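Local coordinates for protein Ral guanine nucleotide dissociation stimulator-like 2 (Mus musculus, PDB 4JGW) that probably acts as a guanine nucleotide exchange factor for small G proteins and is a putative effector of Ras and Rap, at residues A257-S269 with R280-W294. Numbering follows the deposited sequence.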
# COMPACT_ATOMS: atom_id res chain seq x y z
N ALA A 257 14.99 -6.01 -10.85
CA ALA A 257 14.80 -6.18 -12.29
C ALA A 257 16.04 -5.76 -13.07
O ALA A 257 16.40 -6.40 -14.06
CB ALA A 257 13.57 -5.40 -12.76
N GLY A 258 16.67 -4.68 -12.63
CA GLY A 258 17.91 -4.19 -13.22
C GLY A 258 19.06 -5.17 -13.04
O GLY A 258 19.84 -5.40 -13.97
N ALA A 259 19.15 -5.76 -11.85
CA ALA A 259 20.18 -6.75 -11.54
C ALA A 259 20.09 -7.97 -12.47
O ALA A 259 21.12 -8.48 -12.91
CB ALA A 259 20.09 -7.18 -10.09
N VAL A 260 18.87 -8.41 -12.75
CA VAL A 260 18.64 -9.56 -13.64
C VAL A 260 19.10 -9.26 -15.06
O VAL A 260 19.87 -10.03 -15.64
CB VAL A 260 17.15 -10.00 -13.65
CG1 VAL A 260 16.95 -11.20 -14.56
CG2 VAL A 260 16.66 -10.33 -12.24
N VAL A 261 18.64 -8.13 -15.60
CA VAL A 261 19.03 -7.68 -16.94
C VAL A 261 20.55 -7.54 -17.04
O VAL A 261 21.17 -8.06 -17.97
CB VAL A 261 18.34 -6.33 -17.30
CG1 VAL A 261 18.90 -5.76 -18.60
CG2 VAL A 261 16.83 -6.51 -17.42
N SER A 262 21.14 -6.88 -16.04
CA SER A 262 22.58 -6.61 -15.99
C SER A 262 23.43 -7.88 -15.96
O SER A 262 24.40 -7.99 -16.72
CB SER A 262 22.89 -5.72 -14.78
OG SER A 262 24.27 -5.42 -14.69
N SER A 263 23.06 -8.84 -15.11
CA SER A 263 23.84 -10.07 -14.94
C SER A 263 23.74 -11.01 -16.13
O SER A 263 24.73 -11.61 -16.54
CB SER A 263 23.46 -10.79 -13.65
OG SER A 263 22.25 -11.51 -13.79
N VAL A 264 22.53 -11.14 -16.68
CA VAL A 264 22.30 -11.94 -17.88
C VAL A 264 23.12 -11.40 -19.05
O VAL A 264 23.69 -12.17 -19.82
CB VAL A 264 20.79 -12.04 -18.23
CG1 VAL A 264 20.57 -12.55 -19.65
CG2 VAL A 264 20.06 -12.93 -17.23
N LEU A 265 23.18 -10.08 -19.17
CA LEU A 265 23.99 -9.44 -20.20
C LEU A 265 25.48 -9.37 -19.82
O LEU A 265 26.32 -9.01 -20.65
CB LEU A 265 23.46 -8.04 -20.52
CG LEU A 265 22.09 -7.95 -21.22
CD1 LEU A 265 21.61 -6.51 -21.26
CD2 LEU A 265 22.12 -8.56 -22.62
N GLY A 266 25.78 -9.73 -18.57
CA GLY A 266 27.15 -9.72 -18.05
C GLY A 266 27.79 -8.35 -18.09
O GLY A 266 29.01 -8.23 -18.24
N ALA A 267 26.96 -7.32 -17.94
CA ALA A 267 27.39 -5.94 -18.10
C ALA A 267 27.33 -5.15 -16.80
O ALA A 267 26.51 -5.43 -15.92
CB ALA A 267 26.57 -5.25 -19.18
N THR A 268 28.21 -4.16 -16.68
CA THR A 268 28.25 -3.28 -15.52
C THR A 268 28.15 -1.82 -15.98
O THR A 268 28.96 -1.36 -16.79
CB THR A 268 29.53 -3.50 -14.69
OG1 THR A 268 29.63 -4.88 -14.33
CG2 THR A 268 29.52 -2.65 -13.43
N SER A 269 27.15 -1.12 -15.46
CA SER A 269 26.94 0.29 -15.78
C SER A 269 27.94 1.15 -15.02
O SER A 269 27.83 1.31 -13.80
CB SER A 269 25.50 0.71 -15.46
OG SER A 269 25.22 2.02 -15.94
N ARG A 280 31.42 -8.38 -19.92
CA ARG A 280 32.22 -9.59 -19.77
C ARG A 280 31.85 -10.64 -20.82
O ARG A 280 30.69 -10.69 -21.25
CB ARG A 280 32.06 -10.17 -18.36
CG ARG A 280 32.78 -9.38 -17.28
CD ARG A 280 32.74 -10.10 -15.95
NE ARG A 280 33.54 -9.43 -14.93
CZ ARG A 280 33.07 -8.50 -14.10
NH1 ARG A 280 31.80 -8.13 -14.15
NH2 ARG A 280 33.89 -7.95 -13.21
N PRO A 281 32.82 -11.49 -21.23
CA PRO A 281 32.57 -12.50 -22.27
C PRO A 281 31.66 -13.63 -21.81
O PRO A 281 31.94 -14.28 -20.80
CB PRO A 281 33.97 -13.05 -22.56
CG PRO A 281 34.74 -12.81 -21.30
CD PRO A 281 34.21 -11.52 -20.75
N LEU A 282 30.58 -13.86 -22.55
CA LEU A 282 29.66 -14.95 -22.24
C LEU A 282 29.19 -15.68 -23.49
O LEU A 282 28.53 -15.09 -24.36
CB LEU A 282 28.45 -14.45 -21.43
CG LEU A 282 28.65 -13.95 -19.99
CD1 LEU A 282 27.41 -13.25 -19.49
CD2 LEU A 282 29.06 -15.08 -19.04
N ARG A 283 29.54 -16.96 -23.59
CA ARG A 283 29.01 -17.84 -24.62
C ARG A 283 27.56 -18.19 -24.29
O ARG A 283 27.18 -18.16 -23.11
CB ARG A 283 29.86 -19.11 -24.73
CG ARG A 283 31.19 -18.91 -25.46
CD ARG A 283 31.99 -20.20 -25.54
NE ARG A 283 32.76 -20.46 -24.32
CZ ARG A 283 32.41 -21.32 -23.37
NH1 ARG A 283 31.30 -22.04 -23.48
NH2 ARG A 283 33.18 -21.47 -22.30
N PRO A 284 26.74 -18.52 -25.31
CA PRO A 284 25.34 -18.88 -25.07
C PRO A 284 25.09 -19.93 -23.97
O PRO A 284 24.14 -19.76 -23.20
CB PRO A 284 24.87 -19.39 -26.44
CG PRO A 284 25.73 -18.66 -27.42
CD PRO A 284 27.06 -18.43 -26.75
N PRO A 285 25.91 -21.00 -23.88
CA PRO A 285 25.74 -21.93 -22.76
C PRO A 285 26.01 -21.30 -21.39
O PRO A 285 25.32 -21.63 -20.42
CB PRO A 285 26.77 -23.03 -23.05
CG PRO A 285 26.93 -22.99 -24.53
CD PRO A 285 26.86 -21.54 -24.88
N GLN A 286 27.00 -20.42 -21.32
CA GLN A 286 27.35 -19.73 -20.07
C GLN A 286 26.25 -18.77 -19.64
O GLN A 286 25.92 -18.67 -18.45
CB GLN A 286 28.67 -18.97 -20.22
CG GLN A 286 29.88 -19.84 -20.50
CD GLN A 286 31.16 -19.03 -20.60
OE1 GLN A 286 31.34 -18.22 -21.51
NE2 GLN A 286 32.07 -19.25 -19.66
N ARG A 287 25.68 -18.06 -20.62
CA ARG A 287 24.61 -17.09 -20.38
C ARG A 287 23.32 -17.79 -19.96
O ARG A 287 22.54 -17.24 -19.17
CB ARG A 287 24.37 -16.24 -21.63
CG ARG A 287 23.61 -14.95 -21.36
CD ARG A 287 23.37 -14.12 -22.63
NE ARG A 287 24.58 -13.92 -23.43
CZ ARG A 287 25.51 -13.00 -23.19
NH1 ARG A 287 25.40 -12.16 -22.16
NH2 ARG A 287 26.57 -12.91 -23.98
N ALA A 288 23.09 -18.99 -20.50
CA ALA A 288 21.93 -19.80 -20.15
C ALA A 288 21.93 -20.18 -18.67
O ALA A 288 20.87 -20.27 -18.05
CB ALA A 288 21.86 -21.04 -21.02
N ARG A 289 23.12 -20.41 -18.13
CA ARG A 289 23.28 -20.74 -16.71
C ARG A 289 22.83 -19.59 -15.81
O ARG A 289 22.28 -19.82 -14.73
CB ARG A 289 24.73 -21.14 -16.40
CG ARG A 289 25.20 -22.39 -17.15
CD ARG A 289 24.39 -23.62 -16.76
NE ARG A 289 24.12 -24.51 -17.89
CZ ARG A 289 23.43 -25.65 -17.82
NH1 ARG A 289 22.93 -26.06 -16.66
NH2 ARG A 289 23.24 -26.38 -18.91
N LEU A 290 23.06 -18.36 -16.27
CA LEU A 290 22.58 -17.16 -15.59
C LEU A 290 21.06 -17.03 -15.69
O LEU A 290 20.41 -16.69 -14.71
CB LEU A 290 23.28 -15.92 -16.14
CG LEU A 290 24.75 -15.73 -15.72
CD1 LEU A 290 25.51 -14.94 -16.77
CD2 LEU A 290 24.86 -15.07 -14.36
N LEU A 291 20.52 -17.32 -16.87
CA LEU A 291 19.06 -17.34 -17.07
C LEU A 291 18.41 -18.37 -16.15
O LEU A 291 17.44 -18.06 -15.45
CB LEU A 291 18.71 -17.63 -18.53
CG LEU A 291 18.98 -16.57 -19.60
CD1 LEU A 291 18.85 -17.19 -20.99
CD2 LEU A 291 18.06 -15.37 -19.46
N GLU A 292 18.96 -19.59 -16.16
CA GLU A 292 18.49 -20.68 -15.30
C GLU A 292 18.57 -20.31 -13.82
O GLU A 292 17.67 -20.65 -13.04
CB GLU A 292 19.31 -21.95 -15.56
CG GLU A 292 19.00 -22.64 -16.90
CD GLU A 292 20.14 -23.52 -17.41
OE1 GLU A 292 21.09 -23.80 -16.64
OE2 GLU A 292 20.09 -23.93 -18.59
N LYS A 293 19.64 -19.61 -13.44
CA LYS A 293 19.83 -19.17 -12.06
C LYS A 293 18.74 -18.20 -11.60
O LYS A 293 18.16 -18.38 -10.52
CB LYS A 293 21.21 -18.53 -11.88
CG LYS A 293 21.56 -18.17 -10.44
CD LYS A 293 21.71 -19.42 -9.58
CE LYS A 293 22.10 -19.06 -8.17
NZ LYS A 293 22.82 -20.19 -7.52
N TRP A 294 18.46 -17.19 -12.42
CA TRP A 294 17.44 -16.19 -12.10
C TRP A 294 16.03 -16.76 -12.12
O TRP A 294 15.19 -16.35 -11.32
CB TRP A 294 17.55 -14.99 -13.04
CG TRP A 294 18.67 -14.05 -12.69
CD1 TRP A 294 19.80 -13.83 -13.42
CD2 TRP A 294 18.76 -13.22 -11.53
NE1 TRP A 294 20.60 -12.91 -12.78
CE2 TRP A 294 19.99 -12.52 -11.62
CE3 TRP A 294 17.94 -13.00 -10.42
CZ2 TRP A 294 20.40 -11.61 -10.64
CZ3 TRP A 294 18.36 -12.10 -9.44
CH2 TRP A 294 19.58 -11.41 -9.56
O HOH W 1 27.94 -10.79 -21.84
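Trp294 fits as a knob among Ala259, Val260, Ser263 and Val264 of the facing helix. Val260 CG2 lies over one face of the indole, 3.6 Å from the centroid of the six-membered ring and 17° off its normal, a CH-pi contact. At the ring edge, near its plane, Trp294 NE1 points at Ser263 OG, but the modelled 2.4 Å separation of NE1 and OG is too short for the details of this bond to be trusted. One turn on from Val260, Val264 CG1 meets Leu291 CD2 at 3.8 Å, the two side chains crossing at about a right angle.

Beyond these contacts, near the C-terminal end of helix 244-264, polar groups take over. Bent at chi3 (-49°), Arg287 brings NH1 to Val264 O at 2.9 Å, in the carbonyl plane and on a lone pair. The same nitrogen donates to a water that lies within hydrogen-bonding distance of Leu265 O and Arg280 O, while Leu282 CB lies over one face of the guanidinium, toward its rim. Gly266, at positive phi, is the C' residue of a Schellman motif, and its O accepts Arg280 N at 2.9 Å. The Arg280 guanidinium reaches on to a salt bridge with Asp194.

Farther out, helix 307-318 packs on Val260 and Leu291. With an antiparallel two-stranded ribbon, 267-269 with 277-279, in their connection, the whole illustrates two consecutive, nearly antiparallel helices, segments 257-264 and 284-294 at 162°, within the mainly helical CDC25-homology (RasGEF) domain.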